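PDB 2HQY: conserved hypothetical protein from Bacteroides thetaiotaomicron, which is of unknown function but binds coenzyme A and resembles the C-terminal domain of phosphatidylglycerol lysyltransferases, which suggests an acyl- or aminoacyl-transferase role. Local coordinates for residues A[96-101]-A[287-292]; A[112-117]-A[291-296]. All coordinates share one frame; numbering follows the deposited sequence.

Contact 1 of 2, residues A[96-101]-A[287-292]; sequences VCSNMR and ILEKYM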
# COMPACT_ATOMS: atom_id res chain seq x y z
N VAL A 96 -2.25 -10.83 -20.47
CA VAL A 96 -2.30 -10.96 -21.90
C VAL A 96 -3.30 -12.09 -22.16
O VAL A 96 -3.03 -13.26 -21.88
CB VAL A 96 -0.91 -11.28 -22.47
CG1 VAL A 96 -0.95 -11.42 -23.99
CG2 VAL A 96 0.07 -10.19 -22.04
N CYS A 97 -4.48 -11.73 -22.65
CA CYS A 97 -5.47 -12.75 -22.97
C CYS A 97 -5.12 -13.35 -24.32
O CYS A 97 -4.24 -12.84 -25.03
CB CYS A 97 -6.89 -12.18 -22.95
SG CYS A 97 -7.16 -10.82 -24.09
N SER A 98 -5.79 -14.45 -24.66
CA SER A 98 -5.53 -15.21 -25.87
C SER A 98 -5.55 -14.30 -27.11
O SER A 98 -4.66 -14.37 -27.96
CB SER A 98 -6.55 -16.34 -25.99
OG SER A 98 -5.90 -17.60 -26.02
N ASN A 99 -6.57 -13.43 -27.18
CA ASN A 99 -6.67 -12.44 -28.25
C ASN A 99 -5.55 -11.41 -28.24
O ASN A 99 -5.01 -11.09 -29.30
CB ASN A 99 -8.02 -11.73 -28.21
CG ASN A 99 -8.26 -10.90 -29.47
OD1 ASN A 99 -8.32 -11.44 -30.57
ND2 ASN A 99 -8.40 -9.59 -29.30
N MET A 100 -5.20 -10.90 -27.05
CA MET A 100 -4.10 -9.93 -26.93
C MET A 100 -2.76 -10.56 -27.31
O MET A 100 -1.89 -9.89 -27.88
CB MET A 100 -4.03 -9.30 -25.53
CG MET A 100 -5.27 -8.50 -25.14
SD MET A 100 -5.52 -6.95 -26.02
CE MET A 100 -7.31 -6.89 -26.17
N ARG A 101 -2.60 -11.85 -27.00
CA ARG A 101 -1.42 -12.62 -27.38
C ARG A 101 -1.27 -12.68 -28.90
O ARG A 101 -0.16 -12.58 -29.42
CB ARG A 101 -1.48 -14.03 -26.79
CG ARG A 101 -0.40 -14.96 -27.31
CD ARG A 101 -0.47 -16.34 -26.68
NE ARG A 101 0.76 -17.08 -26.94
CZ ARG A 101 0.92 -18.40 -26.79
NH1 ARG A 101 -0.09 -19.15 -26.38
NH2 ARG A 101 2.09 -18.96 -27.06
N ILE A 287 -13.56 -19.55 -19.57
CA ILE A 287 -12.49 -19.50 -18.60
C ILE A 287 -11.38 -18.69 -19.25
O ILE A 287 -10.77 -19.11 -20.25
CB ILE A 287 -12.07 -20.92 -18.16
CG1 ILE A 287 -13.22 -21.55 -17.35
CG2 ILE A 287 -10.79 -20.86 -17.31
CD1 ILE A 287 -13.07 -23.00 -17.18
N LEU A 288 -11.20 -17.47 -18.74
CA LEU A 288 -10.37 -16.47 -19.39
C LEU A 288 -8.92 -16.66 -18.95
O LEU A 288 -8.55 -16.25 -17.87
CB LEU A 288 -10.88 -15.07 -19.03
CG LEU A 288 -10.22 -13.86 -19.72
CD1 LEU A 288 -10.52 -13.80 -21.23
CD2 LEU A 288 -10.63 -12.57 -19.01
N GLU A 289 -8.12 -17.31 -19.78
CA GLU A 289 -6.70 -17.52 -19.45
C GLU A 289 -5.91 -16.23 -19.50
O GLU A 289 -6.25 -15.32 -20.26
CB GLU A 289 -6.09 -18.55 -20.41
CG GLU A 289 -6.97 -19.74 -20.60
CD GLU A 289 -6.64 -20.53 -21.85
OE1 GLU A 289 -6.38 -19.91 -22.92
OE2 GLU A 289 -6.65 -21.77 -21.76
N LYS A 290 -4.87 -16.14 -18.69
CA LYS A 290 -4.06 -14.93 -18.65
C LYS A 290 -2.61 -15.33 -18.83
O LYS A 290 -2.08 -16.15 -18.07
CB LYS A 290 -4.22 -14.22 -17.32
CG LYS A 290 -5.66 -13.84 -17.02
CD LYS A 290 -5.75 -13.13 -15.68
CE LYS A 290 -7.20 -12.92 -15.33
NZ LYS A 290 -7.33 -12.40 -13.93
N TYR A 291 -2.00 -14.76 -19.86
CA TYR A 291 -0.60 -15.08 -20.14
C TYR A 291 0.35 -14.08 -19.53
O TYR A 291 0.02 -12.91 -19.36
CB TYR A 291 -0.34 -15.22 -21.65
CG TYR A 291 -1.03 -16.41 -22.23
CD1 TYR A 291 -0.34 -17.61 -22.43
CD2 TYR A 291 -2.38 -16.35 -22.57
CE1 TYR A 291 -0.99 -18.72 -22.96
CE2 TYR A 291 -3.03 -17.44 -23.08
CZ TYR A 291 -2.34 -18.62 -23.27
OH TYR A 291 -3.00 -19.69 -23.79
N MET A 292 1.54 -14.56 -19.21
CA MET A 292 2.64 -13.66 -18.97
C MET A 292 3.50 -13.69 -20.23
O MET A 292 3.84 -14.76 -20.75
CB MET A 292 3.44 -14.04 -17.72
CG MET A 292 4.70 -13.16 -17.50
SD MET A 292 5.45 -13.31 -15.86
CE MET A 292 6.51 -14.71 -16.12
O HOH W 1 -7.80 -15.54 -22.52

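Contact 2 of 2, residues A[112-117]-A[291-296]; sequences FIFTED and YMACLK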
# COMPACT_ATOMS: atom_id res chain seq x y z
N PHE A 112 8.50 -12.64 -27.80
CA PHE A 112 8.05 -12.92 -26.43
C PHE A 112 7.99 -14.41 -26.09
O PHE A 112 7.64 -15.22 -26.95
CB PHE A 112 6.68 -12.27 -26.16
CG PHE A 112 6.75 -10.77 -26.02
CD1 PHE A 112 7.06 -10.18 -24.80
CD2 PHE A 112 6.50 -9.95 -27.13
CE1 PHE A 112 7.10 -8.78 -24.67
CE2 PHE A 112 6.56 -8.56 -27.00
CZ PHE A 112 6.86 -7.97 -25.77
N ILE A 113 8.35 -14.75 -24.85
CA ILE A 113 8.04 -16.07 -24.28
C ILE A 113 6.71 -15.96 -23.54
O ILE A 113 6.57 -15.09 -22.65
CB ILE A 113 9.12 -16.57 -23.28
CG1 ILE A 113 10.38 -17.01 -24.02
CG2 ILE A 113 8.59 -17.75 -22.46
CD1 ILE A 113 11.64 -17.02 -23.13
N PHE A 114 5.75 -16.82 -23.88
CA PHE A 114 4.42 -16.80 -23.23
C PHE A 114 4.24 -17.98 -22.27
O PHE A 114 4.39 -19.14 -22.66
CB PHE A 114 3.28 -16.84 -24.25
CG PHE A 114 3.24 -15.65 -25.17
CD1 PHE A 114 2.56 -14.49 -24.80
CD2 PHE A 114 3.86 -15.70 -26.41
CE1 PHE A 114 2.52 -13.39 -25.66
CE2 PHE A 114 3.82 -14.61 -27.28
CZ PHE A 114 3.15 -13.45 -26.90
N THR A 115 3.88 -17.68 -21.02
CA THR A 115 3.60 -18.71 -20.01
C THR A 115 2.23 -18.45 -19.40
O THR A 115 1.75 -17.31 -19.38
CB THR A 115 4.68 -18.73 -18.91
OG1 THR A 115 4.72 -17.45 -18.25
CG2 THR A 115 6.06 -19.04 -19.49
N GLU A 116 1.59 -19.50 -18.91
CA GLU A 116 0.23 -19.39 -18.43
C GLU A 116 0.12 -20.23 -17.15
O GLU A 116 0.81 -21.23 -17.00
CB GLU A 116 -0.71 -19.90 -19.53
CG GLU A 116 -2.20 -19.68 -19.31
CD GLU A 116 -2.87 -20.90 -18.71
OE1 GLU A 116 -2.25 -21.99 -18.75
OE2 GLU A 116 -4.01 -20.76 -18.19
N ASP A 117 -0.71 -19.78 -16.22
CA ASP A 117 -0.96 -20.52 -15.00
C ASP A 117 -2.47 -20.53 -14.81
O ASP A 117 -3.09 -19.50 -14.55
CB ASP A 117 -0.23 -19.89 -13.80
CG ASP A 117 -0.34 -20.73 -12.52
OD1 ASP A 117 -1.25 -21.58 -12.43
OD2 ASP A 117 0.49 -20.53 -11.60
N TYR A 291 -2.00 -14.76 -19.86
CA TYR A 291 -0.60 -15.08 -20.14
C TYR A 291 0.35 -14.08 -19.53
O TYR A 291 0.02 -12.91 -19.36
CB TYR A 291 -0.34 -15.22 -21.65
CG TYR A 291 -1.03 -16.41 -22.23
CD1 TYR A 291 -0.34 -17.61 -22.43
CD2 TYR A 291 -2.38 -16.35 -22.57
CE1 TYR A 291 -0.99 -18.72 -22.96
CE2 TYR A 291 -3.03 -17.44 -23.08
CZ TYR A 291 -2.34 -18.62 -23.27
OH TYR A 291 -3.00 -19.69 -23.79
N MET A 292 1.54 -14.56 -19.21
CA MET A 292 2.64 -13.66 -18.97
C MET A 292 3.50 -13.69 -20.23
O MET A 292 3.84 -14.76 -20.75
CB MET A 292 3.44 -14.04 -17.72
CG MET A 292 4.70 -13.16 -17.50
SD MET A 292 5.45 -13.31 -15.86
CE MET A 292 6.51 -14.71 -16.12
N ALA A 293 3.80 -12.50 -20.75
CA ALA A 293 4.63 -12.34 -21.94
C ALA A 293 5.92 -11.66 -21.50
O ALA A 293 5.91 -10.50 -21.06
CB ALA A 293 3.90 -11.49 -22.97
N CYS A 294 7.01 -12.40 -21.58
CA CYS A 294 8.31 -11.89 -21.25
C CYS A 294 9.22 -11.78 -22.49
O CYS A 294 9.27 -12.66 -23.29
CB CYS A 294 8.98 -12.75 -20.19
SG CYS A 294 8.22 -12.67 -18.59
N LEU A 295 9.90 -10.66 -22.60
CA LEU A 295 10.74 -10.39 -23.74
C LEU A 295 11.83 -11.43 -23.71
O LEU A 295 12.41 -11.64 -22.69
CB LEU A 295 11.34 -9.01 -23.59
CG LEU A 295 11.77 -8.26 -24.81
CD1 LEU A 295 10.74 -8.26 -25.84
CD2 LEU A 295 12.21 -6.91 -24.47
N LYS A 296 12.07 -12.09 -24.82
CA LYS A 296 13.18 -13.02 -24.98
C LYS A 296 14.47 -12.24 -25.13
O LYS A 296 14.55 -11.43 -26.00
CB LYS A 296 12.97 -13.84 -26.25
CG LYS A 296 12.01 -14.92 -26.08
CD LYS A 296 12.39 -16.12 -26.90
CE LYS A 296 12.14 -15.88 -28.35
NZ LYS A 296 11.27 -16.90 -28.88

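Contact 1 of 2, residues A[96-101]-A[287-292]
Val96 and Tyr291 form an antiparallel, hydrogen-bonded bridge where strand 92-96 ends against strand 286-295, just before helix 98-107 begins. The contact lies near the surface, away from the coenzyme A pocket. Two backbone bonds join the pair. Tyr291 N donates to Val96 O at 2.7 Å, and Val96 N gives a longer bond to Tyr291 O at 3.3 Å. Val96 O also lies at the edge of the Tyr291 ring, in its plane, 3.2 Å from CD2.

The Tyr291 ring carries most of the side-chain contact. Its CG is anti to the carbonyl carbon (chi1 -67°), and the ring lies beside Ser98 and Arg101. Arg101 comes over one face. Its CD stands over the ring centre, 4.3 Å from the centroid, in a CH-pi contact. The chain is extended from CG to NE and carries the guanidinium past the ring, with NH1 3.6 Å from Tyr291 CE1. The two planes are turned 40° apart. Farther along, a water bridges the segments: it accepts from Ser98 N and donates to Glu289 O at 2.7 Å. Lys290 CB points away from 96-101, and its NZ makes salt bridges with Asp122 and Glu268.

In one of its two modelled positions, Cys97 SG accepts from Met100 N at 3.6 Å. The arrangement is a strand-to-helix turn: strand 92-96 leads directly into helix 98-107, with Cys97 at the N-cap position, and its last residue, Val96, is tied to strand 286-295 by an antiparallel hydrogen-bonded pair.

Contact 2 of 2, residues A[112-117]-A[291-296]
Phe112 and Leu295 pack at one end of an antiparallel pair formed by strands 112-116 and 291-295. Leu295 CD1 sits over one face of the Phe112 ring, offset toward the rim, 4.1 Å from the centroid. Phe112 CD1 reaches Ala293 CB at 3.9 Å. The small Ala293 is a low spot between two rings, since Phe114 CE1 also meets its CB, at 3.6 Å. An alanine at Phe112 would probably leave a gap beside Leu295 CD1 and Ala293 CB.

On the face of Phe114 and Ala293, farther along, Glu116 CG lies over one face of the Tyr291 ring, toward the rim. The Glu116 chain bends at chi2 (-95°), which sets CD farther from the ring than CG. On the face of Ile113, Thr115, Met292 and Cys294, Thr115 and Met292 lie side by side. Ile113 crosses Lys296 at about a right angle, and the fit is tight, with CG1 3.4 Å from Lys296 CG. Four backbone bonds hold the register, including Ile113 N to Cys294 O at 2.8 Å.

Strand 92-96 lies on the other edge of 286-295, where Cys92 makes a disulfide with Cys294. Helix 98-107 covers Phe114 through Arg101, Leu104 and Glu105.

Overall arrangement
Contacts 1 and 2 have centres about 10 Å apart and share Tyr291 and Met292. Both use strand 286-295, near the C-terminal end of the modelled chain. Their other segments come much earlier and in sequence: strand 92-96, helix 98-107, then strand 112-116. The late strand thus lies between two early strands, antiparallel to each, and the helix connects those two. The contacts also touch directly: Arg101 NE of contact 1 is 3.4 Å from Phe114 CG of contact 2. More than 170 residues lie between the two segments of each contact. The late strand therefore returns to complete the early part of the fold, away from the coenzyme A pocket.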